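Local coordinates for protein ecdysteroid-phosphate phosphatase (Bombyx mori, PDB 3C7T) that hydrolyses ecdysteroid phosphates, ecdysone 22-phosphate above all, to release the active steroid hormones, and also acts as a protein tyrosine phosphatase, at residues A[22-27]-A[49-54]; A[40-45]-A[60-65]; A[96-101]-A[141-146]; A[134-139]-A[145-150]. One frame throughout, in Å; residues are numbered along the deposited sequence.

Contact 1 (A[22-27]-A[49-54]); sequences PWVPHC and GGKGGY
The six-membered ring of Trp-23 reaches across to the backbone and CB of Tyr-54. Its CH2 lies 4.0 Å from Tyr-54 CB, and CZ2 comes to 3.8 Å from Tyr-54 O, which meets the indole obliquely. Beside this pair, Val-24 CG1 rests 3.7 Å from Lys-51 CB and also touches Lys-51 CG, near the root of a lysine chain that runs extended from there to NZ. A water joins the two segments: it accepts from Trp-23 NE1 (2.8 Å), lying in the plane of the indole at its edge, and donates to Tyr-54 O (2.7 Å). No direct hydrogen bond crosses the interface, and the water provides the hydrogen-bonded link in a contact made mainly of carbon atoms. The short helical segments 23-27 and 50-54, the latter part of helix 50-56, run obliquely antiparallel, their axes at 143° and 10.1 Å apart at closest approach; they belong to the long excursion that separates the first strand, 5-11, from helix 62-77 in this histidine phosphatase domain. Val-24 CG2 covers one face of the indole, 3.5 Å above its plane and over its centre. Further out, Leu-44 packs on both Trp-23 and Tyr-54, the hydroxyl of Tyr-54 is hydrogen-bonded to Ala-45 O, and Arg-47 makes a cation-pi contact with the tyrosine ring.

Contact 2 (A[40-45]-A[60-65]); sequences LPLKLA and LTRLGW
The backbone carbonyl of Leu-40 meets Arg-62 on the first turn of helix 62-77, where the irregular loop 40-45 passes the helix start; the backbones are nearest at Leu-40 and Thr-61, 5.3 Å between CA atoms. Thr-61 is the N-cap of that helix, its OG1 accepting from Gly-64 N at 2.9 Å with an N-H...O angle of 148°. No direct hydrogen bond joins the two segments. Arg-62 contributes more than any other residue: its CG lies 3.5 Å from Leu-40 O, and CD passes the same carbonyl. The arginine leaves the helix with CG anti to the carbonyl carbon (chi1 -67°) and then bends at chi2 and chi3, a folded course that brings NH1 to Leu-42. There NH1 is 3.7 Å from Leu-42 CG and equally near CD2, the leucine branch lying oblique to the guanidinium. A water donates to Leu-40 O at 2.6 Å and accepts from Arg-62 NH1 at 3.1 Å. Pro-41 CG lies 3.9 Å from Leu-60 O. The charge of Arg-62 is answered across the dimer, where NH1 forms a salt bridge with Glu-73 of the second subunit; Met-77 of that subunit packs on Leu-42. The arrangement combines a threonine-capped helix start with a dimer-interface arginine, close to the active site of the histidine phosphatase fold: the side chain of Leu-60 is about 5 Å from that of His-12, which forms the phosphohistidine intermediate.

Contact 3 (A[96-101]-A[141-146]); sequences TAQGFL and AGLNVD
Gln-98 extends from helix 91-104 to the chain that leaves helix 135-140 through a Schellman motif, with Gly-142 at positive phi, in the histidine phosphatase domain. Its CB packs 3.6 Å from Leu-143 CD2, and CG remains beside the same methyl at 3.8 Å, so the aliphatic half of the glutamine lies against the leucine branch. CG is anti to the backbone N (chi1 -171°), and the chain then bends at chi2 (60°), turning the amide toward Asn-144. CD lies 3.8 Å from Asn-144 N, set back behind OE1. At the tip, OE1 accepts the backbone N-H of Asn-144 at 2.7 Å in a nearly straight bond (168°), although the donor stands above the carbonyl plane. The other end of the amide is held as well, because NE2 donates to Asp-102 OD1, one helical turn further on; with both ends engaged, the rotation of the group is fixed. Asn-144 is the centre of an inverse gamma turn, and its own side-chain amide faces other partners, OD1 bonding Lys-111 NZ and ND2 bonding Pro-108 O. Trp-65 of helix 62-77 packs on both Gln-98 and Leu-143. Asn-144 CB comes to 3.3 Å from Gln-98 OE1, alongside the bonded N-H.

Contact 4 (A[134-139]-A[145-150]); sequences TPIELC and VDMTYK
Met-147 reaches over the first turn of helix 135-140, and Val-145 presses against the same helix beside it. The methionine bends at chi2 (-56°) and again at chi3, which carries its methyl in toward the helix backbone: CE lies 3.5 Å from Ile-136 CA and 3.7 Å from Cys-139 SG. SD, one atom back, is 4.0 Å from Pro-135 CB. Val-145 turns its branches to different neighbours, CG1 to Pro-135 CB and CG2 to Leu-138 CB at 3.8 Å, the valine and leucine side chains meeting at a slant. Cys-139 SG fits between the two loop residues, 3.8 Å from Val-145 CB and 3.5 Å from Val-145 O. Each segment also carries a local polar motif. Thr-134 and Glu-137 form a capping box at the helix start, with Glu-137 N to Thr-134 OG1 at 3.0 Å and Thr-134 N returning to Glu-137 OE1; OE2 bonds Ala-48 N. In the loop, Asp-146 OD1 makes an Asx turn, accepting Thr-148 N and OG1 from the same face of its carboxylate, within a type I turn from Asp-146 to Tyr-149. No hydrogen bond crosses between helix and loop, so their mostly apolar join rests on the fit of Met-147, Val-145 and Cys-139 rather than on directional bonds.

How the contacts relate
Contacts 1 and 2 alternate along the chain and adjoin in space, with centres about 13 Å apart; Cys-27 SG packs on Leu-40 CD1, and helices 50-56 and 62-77 follow one another. Contact 3 comes later and lies about 13 Å from contact 2 between centres, joined to it where Ala-45 packs on Ala-141, Trp-65 on Gly-99, and Leu-60 on Thr-96. Contacts 3 and 4 share Val-145 and Asp-146, their centres about 10 Å apart, and Leu-143 N probably bonds Leu-138 O. Contacts 1 and 4 are the most distant pair, at about 23 Å between centres. The four thus form a connected series from helix 23-27, past the active-site neighbourhood and dimer interface, to the loop flanking strand 112-114, outermost of the sheet within this chain.

Contact 1 (A[22-27]-A[49-54])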
loop_
_atom_site.group_PDB
_atom_site.type_symbol
_atom_site.label_atom_id
_atom_site.label_comp_id
_atom_site.label_asym_id
_atom_site.label_seq_id
_atom_site.Cartn_x
_atom_site.Cartn_y
_atom_site.Cartn_z
ATOM N N PRO A 22 -6.224 16.234 -11.758
ATOM C CA PRO A 22 -7.014 17.306 -11.113
ATOM C C PRO A 22 -7.998 16.755 -10.068
ATOM O O PRO A 22 -9.217 16.840 -10.229
ATOM C CB PRO A 22 -7.730 17.974 -12.299
ATOM C CG PRO A 22 -7.864 16.898 -13.305
ATOM C CD PRO A 22 -6.691 15.955 -13.131
ATOM N N TRP A 23 -7.468 16.195 -8.983
ATOM C CA TRP A 23 -8.305 15.414 -8.063
ATOM C C TRP A 23 -9.323 16.257 -7.291
ATOM O O TRP A 23 -10.435 15.783 -7.029
ATOM C CB TRP A 23 -7.443 14.541 -7.103
ATOM C CG TRP A 23 -6.739 15.323 -6.089
ATOM C CD1 TRP A 23 -5.574 16.031 -6.252
ATOM C CD2 TRP A 23 -7.140 15.507 -4.723
ATOM N NE1 TRP A 23 -5.237 16.657 -5.070
ATOM C CE2 TRP A 23 -6.170 16.342 -4.112
ATOM C CE3 TRP A 23 -8.218 15.035 -3.947
ATOM C CZ2 TRP A 23 -6.248 16.735 -2.755
ATOM C CZ3 TRP A 23 -8.284 15.421 -2.570
ATOM C CH2 TRP A 23 -7.298 16.254 -2.002
ATOM N N VAL A 24 -8.986 17.517 -7.001
ATOM C CA VAL A 24 -9.894 18.389 -6.242
ATOM C C VAL A 24 -11.169 18.715 -7.050
ATOM O O VAL A 24 -12.268 18.383 -6.590
ATOM C CB VAL A 24 -9.165 19.633 -5.645
ATOM C CG1 VAL A 24 -10.174 20.626 -5.053
ATOM C CG2 VAL A 24 -8.147 19.182 -4.600
ATOM N N PRO A 25 -11.037 19.283 -8.273
ATOM C CA PRO A 25 -12.271 19.513 -9.018
ATOM C C PRO A 25 -12.976 18.231 -9.413
ATOM O O PRO A 25 -14.211 18.230 -9.556
ATOM C CB PRO A 25 -11.815 20.302 -10.269
ATOM C CG PRO A 25 -10.410 20.058 -10.408
ATOM C CD PRO A 25 -9.858 19.775 -9.016
ATOM N N HIS A 26 -12.229 17.137 -9.563
ATOM C CA HIS A 26 -12.893 15.872 -9.862
ATOM C C HIS A 26 -13.736 15.322 -8.686
ATOM O O HIS A 26 -14.845 14.825 -8.897
ATOM C CB HIS A 26 -11.890 14.808 -10.297
ATOM C CG HIS A 26 -12.543 13.532 -10.738
ATOM N ND1 HIS A 26 -13.112 13.389 -11.982
ATOM C CD2 HIS A 26 -12.689 12.337 -10.116
ATOM C CE1 HIS A 26 -13.616 12.172 -12.096
ATOM N NE2 HIS A 26 -13.373 11.513 -10.977
ATOM N N CYS A 27 -13.205 15.423 -7.471
ATOM C CA CYS A 27 -13.817 14.780 -6.294
ATOM C C CYS A 27 -14.805 15.670 -5.551
ATOM O O CYS A 27 -15.691 15.177 -4.860
ATOM C CB CYS A 27 -12.735 14.320 -5.317
ATOM S SG CYS A 27 -11.731 12.958 -5.989
ATOM N N GLY A 49 -8.857 26.867 4.661
ATOM C CA GLY A 49 -8.685 27.126 3.234
ATOM C C GLY A 49 -9.567 26.255 2.352
ATOM O O GLY A 49 -9.551 26.393 1.154
ATOM N N GLY A 50 -10.341 25.359 2.956
ATOM C CA GLY A 50 -11.247 24.486 2.205
ATOM C C GLY A 50 -10.548 23.753 1.074
ATOM O O GLY A 50 -9.357 23.452 1.166
ATOM N N LYS A 51 -11.269 23.501 -0.016
ATOM C CA LYS A 51 -10.703 22.685 -1.097
ATOM C C LYS A 51 -9.457 23.329 -1.754
ATOM O O LYS A 51 -8.529 22.622 -2.163
ATOM C CB LYS A 51 -11.777 22.268 -2.110
ATOM C CG LYS A 51 -12.231 23.343 -3.053
ATOM C CD LYS A 51 -13.508 22.950 -3.778
ATOM C CE LYS A 51 -14.047 24.153 -4.539
ATOM N NZ LYS A 51 -15.293 23.841 -5.300
ATOM N N GLY A 52 -9.416 24.662 -1.800
ATOM C CA GLY A 52 -8.246 25.370 -2.309
ATOM C C GLY A 52 -7.018 25.062 -1.461
ATOM O O GLY A 52 -5.905 24.941 -1.980
ATOM N N GLY A 53 -7.227 24.908 -0.154
ATOM C CA GLY A 53 -6.145 24.572 0.755
ATOM C C GLY A 53 -5.562 23.199 0.430
ATOM O O GLY A 53 -4.338 22.997 0.503
ATOM N N TYR A 54 -6.441 22.266 0.069
ATOM C CA TYR A 54 -6.008 20.899 -0.297
ATOM C C TYR A 54 -5.296 20.837 -1.640
ATOM O O TYR A 54 -4.450 19.959 -1.843
ATOM C CB TYR A 54 -7.159 19.886 -0.247
ATOM C CG TYR A 54 -7.526 19.488 1.172
ATOM C CD1 TYR A 54 -6.611 18.787 1.975
ATOM C CD2 TYR A 54 -8.781 19.809 1.719
ATOM C CE1 TYR A 54 -6.925 18.420 3.275
ATOM C CE2 TYR A 54 -9.111 19.428 3.040
ATOM C CZ TYR A 54 -8.174 18.737 3.801
ATOM O OH TYR A 54 -8.449 18.348 5.088
HETATM O O HOH W 1 -3.421 18.526 -3.917
#

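Contact 2 (A[40-45]-A[60-65])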
loop_
_atom_site.group_PDB
_atom_site.type_symbol
_atom_site.label_atom_id
_atom_site.label_comp_id
_atom_site.label_asym_id
_atom_site.label_seq_id
_atom_site.Cartn_x
_atom_site.Cartn_y
_atom_site.Cartn_z
ATOM N N LEU A 40 -7.684 7.137 -2.497
ATOM C CA LEU A 40 -7.908 8.497 -1.976
ATOM C C LEU A 40 -8.367 8.481 -0.499
ATOM O O LEU A 40 -8.913 7.472 -0.016
ATOM C CB LEU A 40 -8.938 9.260 -2.836
ATOM C CG LEU A 40 -8.459 9.754 -4.198
ATOM C CD1 LEU A 40 -9.622 10.170 -5.054
ATOM C CD2 LEU A 40 -7.470 10.908 -4.053
ATOM N N PRO A 41 -8.169 9.602 0.218
ATOM C CA PRO A 41 -8.669 9.651 1.611
ATOM C C PRO A 41 -10.151 9.288 1.715
ATOM O O PRO A 41 -10.928 9.582 0.815
ATOM C CB PRO A 41 -8.452 11.105 2.007
ATOM C CG PRO A 41 -7.310 11.572 1.105
ATOM C CD PRO A 41 -7.503 10.862 -0.186
ATOM N N LEU A 42 -10.535 8.636 2.809
ATOM C CA LEU A 42 -11.945 8.316 3.053
ATOM C C LEU A 42 -12.797 9.592 3.189
ATOM O O LEU A 42 -13.942 9.652 2.713
ATOM C CB LEU A 42 -12.069 7.475 4.320
ATOM C CG LEU A 42 -11.549 6.034 4.238
ATOM C CD1 LEU A 42 -11.551 5.386 5.619
ATOM C CD2 LEU A 42 -12.405 5.253 3.269
ATOM N N LYS A 43 -12.218 10.593 3.834
ATOM C CA LYS A 43 -12.868 11.886 4.038
ATOM C C LYS A 43 -11.759 12.904 4.205
ATOM O O LYS A 43 -10.621 12.544 4.494
ATOM C CB LYS A 43 -13.751 11.860 5.298
ATOM C CG LYS A 43 -12.971 11.794 6.613
ATOM C CD LYS A 43 -13.906 11.784 7.828
ATOM C CE LYS A 43 -14.389 13.197 8.163
ATOM N NZ LYS A 43 -15.378 13.221 9.297
ATOM N N LEU A 44 -12.098 14.170 4.021
ATOM C CA LEU A 44 -11.145 15.251 4.233
ATOM C C LEU A 44 -11.629 16.097 5.394
ATOM O O LEU A 44 -12.772 16.542 5.397
ATOM C CB LEU A 44 -11.017 16.110 2.975
ATOM C CG LEU A 44 -10.459 15.379 1.741
ATOM C CD1 LEU A 44 -10.501 16.283 0.523
ATOM C CD2 LEU A 44 -9.057 14.889 1.988
ATOM N N ALA A 45 -10.763 16.311 6.374
ATOM C CA ALA A 45 -11.093 17.137 7.526
ATOM C C ALA A 45 -11.300 18.570 7.105
ATOM O O ALA A 45 -10.689 19.042 6.141
ATOM C CB ALA A 45 -9.974 17.075 8.560
ATOM N N LEU A 60 -1.743 12.686 2.098
ATOM C CA LEU A 60 -1.227 11.385 1.632
ATOM C C LEU A 60 -2.348 10.564 1.024
ATOM O O LEU A 60 -3.496 10.698 1.424
ATOM C CB LEU A 60 -0.681 10.571 2.804
ATOM C CG LEU A 60 0.484 11.083 3.644
ATOM C CD1 LEU A 60 0.772 10.049 4.730
ATOM C CD2 LEU A 60 1.722 11.314 2.739
ATOM N N THR A 61 -1.983 9.667 0.109
ATOM C CA THR A 61 -2.880 8.616 -0.380
ATOM C C THR A 61 -3.034 7.589 0.751
ATOM O O THR A 61 -2.294 7.648 1.755
ATOM C CB THR A 61 -2.260 7.894 -1.579
ATOM O OG1 THR A 61 -0.993 7.366 -1.200
ATOM C CG2 THR A 61 -2.082 8.904 -2.745
ATOM N N ARG A 62 -3.970 6.654 0.581
ATOM C CA ARG A 62 -4.079 5.492 1.492
ATOM C C ARG A 62 -2.749 4.754 1.563
ATOM O O ARG A 62 -2.301 4.383 2.656
ATOM C CB ARG A 62 -5.231 4.554 1.087
ATOM C CG ARG A 62 -6.664 5.147 1.237
ATOM C CD ARG A 62 -7.031 5.491 2.680
ATOM N NE ARG A 62 -6.982 4.318 3.565
ATOM C CZ ARG A 62 -7.975 3.451 3.745
ATOM N NH1 ARG A 62 -9.105 3.578 3.079
ATOM N NH2 ARG A 62 -7.813 2.415 4.579
ATOM N N LEU A 63 -2.109 4.559 0.412
ATOM C CA LEU A 63 -0.827 3.872 0.362
ATOM C C LEU A 63 0.204 4.675 1.160
ATOM O O LEU A 63 1.048 4.111 1.830
ATOM C CB LEU A 63 -0.350 3.726 -1.077
ATOM C CG LEU A 63 1.018 3.072 -1.246
ATOM C CD1 LEU A 63 1.176 1.818 -0.351
ATOM C CD2 LEU A 63 1.280 2.777 -2.706
ATOM N N GLY A 64 0.156 5.999 1.055
ATOM C CA GLY A 64 1.123 6.849 1.781
ATOM C C GLY A 64 1.057 6.670 3.289
ATOM O O GLY A 64 2.081 6.577 3.956
ATOM N N TRP A 65 -0.156 6.634 3.838
ATOM C CA TRP A 65 -0.358 6.237 5.239
ATOM C C TRP A 65 0.228 4.857 5.531
ATOM O O TRP A 65 0.909 4.685 6.533
ATOM C CB TRP A 65 -1.841 6.214 5.566
ATOM C CG TRP A 65 -2.378 7.552 5.871
ATOM C CD1 TRP A 65 -2.815 8.487 4.971
ATOM C CD2 TRP A 65 -2.560 8.120 7.173
ATOM N NE1 TRP A 65 -3.273 9.614 5.651
ATOM C CE2 TRP A 65 -3.128 9.402 6.996
ATOM C CE3 TRP A 65 -2.318 7.652 8.486
ATOM C CZ2 TRP A 65 -3.444 10.246 8.083
ATOM C CZ3 TRP A 65 -2.639 8.486 9.567
ATOM C CH2 TRP A 65 -3.203 9.763 9.352
HETATM O O HOH W 2 -9.811 5.094 0.484
#

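Contact 3 (A[96-101]-A[141-146])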
loop_
_atom_site.group_PDB
_atom_site.type_symbol
_atom_site.label_atom_id
_atom_site.label_comp_id
_atom_site.label_asym_id
_atom_site.label_seq_id
_atom_site.Cartn_x
_atom_site.Cartn_y
_atom_site.Cartn_z
ATOM N N THR A 96 2.251 11.620 7.710
ATOM C CA THR A 96 3.261 10.566 7.764
ATOM C C THR A 96 3.624 10.297 9.230
ATOM O O THR A 96 3.789 9.142 9.652
ATOM C CB THR A 96 4.475 10.922 6.932
ATOM O OG1 THR A 96 4.033 11.144 5.584
ATOM C CG2 THR A 96 5.546 9.757 6.959
ATOM N N ALA A 97 3.734 11.372 9.997
ATOM C CA ALA A 97 4.082 11.252 11.418
ATOM C C ALA A 97 3.032 10.423 12.150
ATOM O O ALA A 97 3.379 9.551 12.967
ATOM C CB ALA A 97 4.227 12.658 12.039
ATOM N N GLN A 98 1.753 10.692 11.877
ATOM C CA GLN A 98 0.702 9.910 12.515
ATOM C C GLN A 98 0.724 8.443 12.078
ATOM O O GLN A 98 0.621 7.564 12.923
ATOM C CB GLN A 98 -0.686 10.512 12.281
ATOM C CG GLN A 98 -1.784 9.829 13.117
ATOM C CD GLN A 98 -1.518 9.946 14.601
ATOM O OE1 GLN A 98 -1.262 11.040 15.107
ATOM N NE2 GLN A 98 -1.562 8.816 15.311
ATOM N N GLY A 99 0.853 8.173 10.770
ATOM C CA GLY A 99 0.964 6.780 10.301
ATOM C C GLY A 99 2.142 6.080 10.958
ATOM O O GLY A 99 2.026 4.945 11.432
ATOM N N PHE A 100 3.269 6.781 11.061
ATOM C CA PHE A 100 4.453 6.211 11.693
ATOM C C PHE A 100 4.130 5.807 13.152
ATOM O O PHE A 100 4.401 4.674 13.601
ATOM C CB PHE A 100 5.606 7.232 11.637
ATOM C CG PHE A 100 6.806 6.822 12.422
ATOM C CD1 PHE A 100 7.706 5.888 11.906
ATOM C CD2 PHE A 100 7.069 7.395 13.674
ATOM C CE1 PHE A 100 8.815 5.495 12.630
ATOM C CE2 PHE A 100 8.191 7.012 14.399
ATOM C CZ PHE A 100 9.064 6.059 13.867
ATOM N N LEU A 101 3.538 6.746 13.886
ATOM C CA LEU A 101 3.156 6.494 15.287
ATOM C C LEU A 101 2.122 5.392 15.431
ATOM O O LEU A 101 2.137 4.644 16.420
ATOM C CB LEU A 101 2.673 7.805 15.961
ATOM C CG LEU A 101 3.744 8.872 16.178
ATOM C CD1 LEU A 101 3.113 10.189 16.663
ATOM C CD2 LEU A 101 4.812 8.416 17.159
ATOM N N ALA A 141 -8.764 16.726 12.928
ATOM C CA ALA A 141 -8.607 15.717 11.875
ATOM C C ALA A 141 -8.204 14.351 12.440
ATOM O O ALA A 141 -8.187 13.357 11.703
ATOM C CB ALA A 141 -7.592 16.180 10.849
ATOM N N GLY A 142 -7.871 14.304 13.729
ATOM C CA GLY A 142 -7.485 13.048 14.389
ATOM C C GLY A 142 -5.995 12.768 14.419
ATOM O O GLY A 142 -5.572 11.628 14.623
ATOM N N LEU A 143 -5.193 13.804 14.196
ATOM C CA LEU A 143 -3.733 13.691 14.252
ATOM C C LEU A 143 -3.252 14.052 15.655
ATOM O O LEU A 143 -3.669 15.073 16.219
ATOM C CB LEU A 143 -3.073 14.598 13.193
ATOM C CG LEU A 143 -3.546 14.336 11.761
ATOM C CD1 LEU A 143 -2.927 15.332 10.788
ATOM C CD2 LEU A 143 -3.249 12.893 11.310
ATOM N N ASN A 144 -2.387 13.218 16.223
ATOM C CA ASN A 144 -1.926 13.423 17.603
ATOM C C ASN A 144 -0.875 14.530 17.760
ATOM O O ASN A 144 0.254 14.287 18.159
ATOM C CB ASN A 144 -1.426 12.103 18.188
ATOM C CG ASN A 144 -1.407 12.110 19.702
ATOM O OD1 ASN A 144 -2.184 12.830 20.335
ATOM N ND2 ASN A 144 -0.530 11.298 20.295
ATOM N N VAL A 145 -1.272 15.755 17.455
ATOM C CA VAL A 145 -0.361 16.886 17.407
ATOM C C VAL A 145 -0.208 17.514 18.810
ATOM O O VAL A 145 -1.182 17.604 19.567
ATOM C CB VAL A 145 -0.857 17.944 16.376
ATOM C CG1 VAL A 145 -0.153 19.281 16.560
ATOM C CG2 VAL A 145 -0.672 17.430 14.944
ATOM N N ASP A 146 1.012 17.925 19.141
ATOM C CA ASP A 146 1.292 18.600 20.408
ATOM C C ASP A 146 0.760 20.043 20.390
ATOM O O ASP A 146 1.300 20.898 19.694
ATOM C CB ASP A 146 2.808 18.594 20.667
ATOM C CG ASP A 146 3.169 18.926 22.107
ATOM O OD1 ASP A 146 2.314 19.463 22.853
ATOM O OD2 ASP A 146 4.326 18.640 22.485
#

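Contact 4 (A[134-139]-A[145-150])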
loop_
_atom_site.group_PDB
_atom_site.type_symbol
_atom_site.label_atom_id
_atom_site.label_comp_id
_atom_site.label_asym_id
_atom_site.label_seq_id
_atom_site.Cartn_x
_atom_site.Cartn_y
_atom_site.Cartn_z
ATOM N N THR A 134 -3.814 24.364 10.916
ATOM C CA THR A 134 -3.390 24.733 12.254
ATOM C C THR A 134 -3.307 23.479 13.112
ATOM O O THR A 134 -3.995 22.506 12.816
ATOM C CB THR A 134 -4.404 25.712 12.893
ATOM O OG1 THR A 134 -5.692 25.079 12.959
ATOM C CG2 THR A 134 -4.524 26.975 12.058
ATOM N N PRO A 135 -2.448 23.481 14.158
ATOM C CA PRO A 135 -2.486 22.415 15.178
ATOM C C PRO A 135 -3.910 22.062 15.647
ATOM O O PRO A 135 -4.232 20.885 15.755
ATOM C CB PRO A 135 -1.637 22.990 16.308
ATOM C CG PRO A 135 -0.618 23.841 15.576
ATOM C CD PRO A 135 -1.360 24.444 14.420
ATOM N N ILE A 136 -4.767 23.050 15.904
ATOM C CA ILE A 136 -6.162 22.719 16.231
ATOM C C ILE A 136 -6.929 21.986 15.107
ATOM O O ILE A 136 -7.636 21.007 15.386
ATOM C CB ILE A 136 -6.978 23.929 16.789
ATOM C CG1 ILE A 136 -8.447 23.534 16.992
ATOM C CG2 ILE A 136 -6.835 25.140 15.897
ATOM C CD1 ILE A 136 -9.216 24.387 18.001
ATOM N N GLU A 137 -6.790 22.436 13.857
ATOM C CA GLU A 137 -7.425 21.734 12.724
ATOM C C GLU A 137 -6.885 20.309 12.536
ATOM O O GLU A 137 -7.638 19.392 12.172
ATOM C CB GLU A 137 -7.228 22.494 11.409
ATOM C CG GLU A 137 -8.100 23.728 11.277
ATOM C CD GLU A 137 -7.650 24.660 10.165
ATOM O OE1 GLU A 137 -6.480 24.567 9.740
ATOM O OE2 GLU A 137 -8.473 25.494 9.718
ATOM N N LEU A 138 -5.589 20.143 12.788
ATOM C CA LEU A 138 -4.914 18.838 12.703
ATOM C C LEU A 138 -5.421 17.885 13.795
ATOM O O LEU A 138 -5.736 16.731 13.514
ATOM C CB LEU A 138 -3.387 19.011 12.788
ATOM C CG LEU A 138 -2.744 19.737 11.590
ATOM C CD1 LEU A 138 -1.270 20.078 11.828
ATOM C CD2 LEU A 138 -2.889 18.935 10.320
ATOM N N CYS A 139 -5.522 18.378 15.028
ATOM C CA CYS A 139 -6.095 17.582 16.112
ATOM C C CYS A 139 -7.547 17.167 15.832
ATOM O O CYS A 139 -7.921 16.004 16.071
ATOM C CB CYS A 139 -5.957 18.318 17.446
ATOM S SG CYS A 139 -4.246 18.354 18.031
ATOM N N VAL A 145 -1.272 15.755 17.455
ATOM C CA VAL A 145 -0.361 16.886 17.407
ATOM C C VAL A 145 -0.208 17.514 18.810
ATOM O O VAL A 145 -1.182 17.604 19.567
ATOM C CB VAL A 145 -0.857 17.944 16.376
ATOM C CG1 VAL A 145 -0.153 19.281 16.560
ATOM C CG2 VAL A 145 -0.672 17.430 14.944
ATOM N N ASP A 146 1.012 17.925 19.141
ATOM C CA ASP A 146 1.292 18.600 20.408
ATOM C C ASP A 146 0.760 20.043 20.390
ATOM O O ASP A 146 1.300 20.898 19.694
ATOM C CB ASP A 146 2.808 18.594 20.667
ATOM C CG ASP A 146 3.169 18.926 22.107
ATOM O OD1 ASP A 146 2.314 19.463 22.853
ATOM O OD2 ASP A 146 4.326 18.640 22.485
ATOM N N MET A 147 -0.284 20.303 21.180
ATOM C CA MET A 147 -0.928 21.634 21.250
ATOM C C MET A 147 -0.089 22.703 21.961
ATOM O O MET A 147 -0.235 23.901 21.704
ATOM C CB MET A 147 -2.284 21.524 21.960
ATOM C CG MET A 147 -3.370 20.861 21.139
ATOM S SD MET A 147 -3.566 21.717 19.572
ATOM C CE MET A 147 -5.347 21.588 19.411
ATOM N N THR A 148 0.780 22.268 22.864
ATOM C CA THR A 148 1.585 23.199 23.641
ATOM C C THR A 148 3.017 23.279 23.123
ATOM O O THR A 148 3.917 23.755 23.817
ATOM C CB THR A 148 1.559 22.855 25.144
ATOM O OG1 THR A 148 2.040 21.519 25.338
ATOM C CG2 THR A 148 0.133 22.963 25.697
ATOM N N TYR A 149 3.237 22.841 21.891
ATOM C CA TYR A 149 4.570 22.938 21.330
ATOM C C TYR A 149 4.864 24.352 20.814
ATOM O O TYR A 149 4.085 24.913 20.047
ATOM C CB TYR A 149 4.772 21.905 20.216
ATOM C CG TYR A 149 6.140 21.979 19.594
ATOM C CD1 TYR A 149 7.283 21.710 20.345
ATOM C CD2 TYR A 149 6.298 22.336 18.254
ATOM C CE1 TYR A 149 8.555 21.785 19.774
ATOM C CE2 TYR A 149 7.567 22.407 17.675
ATOM C CZ TYR A 149 8.685 22.131 18.440
ATOM O OH TYR A 149 9.935 22.193 17.875
ATOM N N LYS A 150 5.993 24.916 21.229
ATOM C CA LYS A 150 6.427 26.223 20.727
ATOM C C LYS A 150 7.616 26.028 19.770
ATOM O O LYS A 150 8.697 25.622 20.200
ATOM C CB LYS A 150 6.750 27.179 21.889
ATOM C CG LYS A 150 5.496 27.657 22.660
ATOM C CD LYS A 150 5.795 28.044 24.109
ATOM C CE LYS A 150 4.520 28.103 24.970
ATOM N NZ LYS A 150 3.915 26.745 25.244
#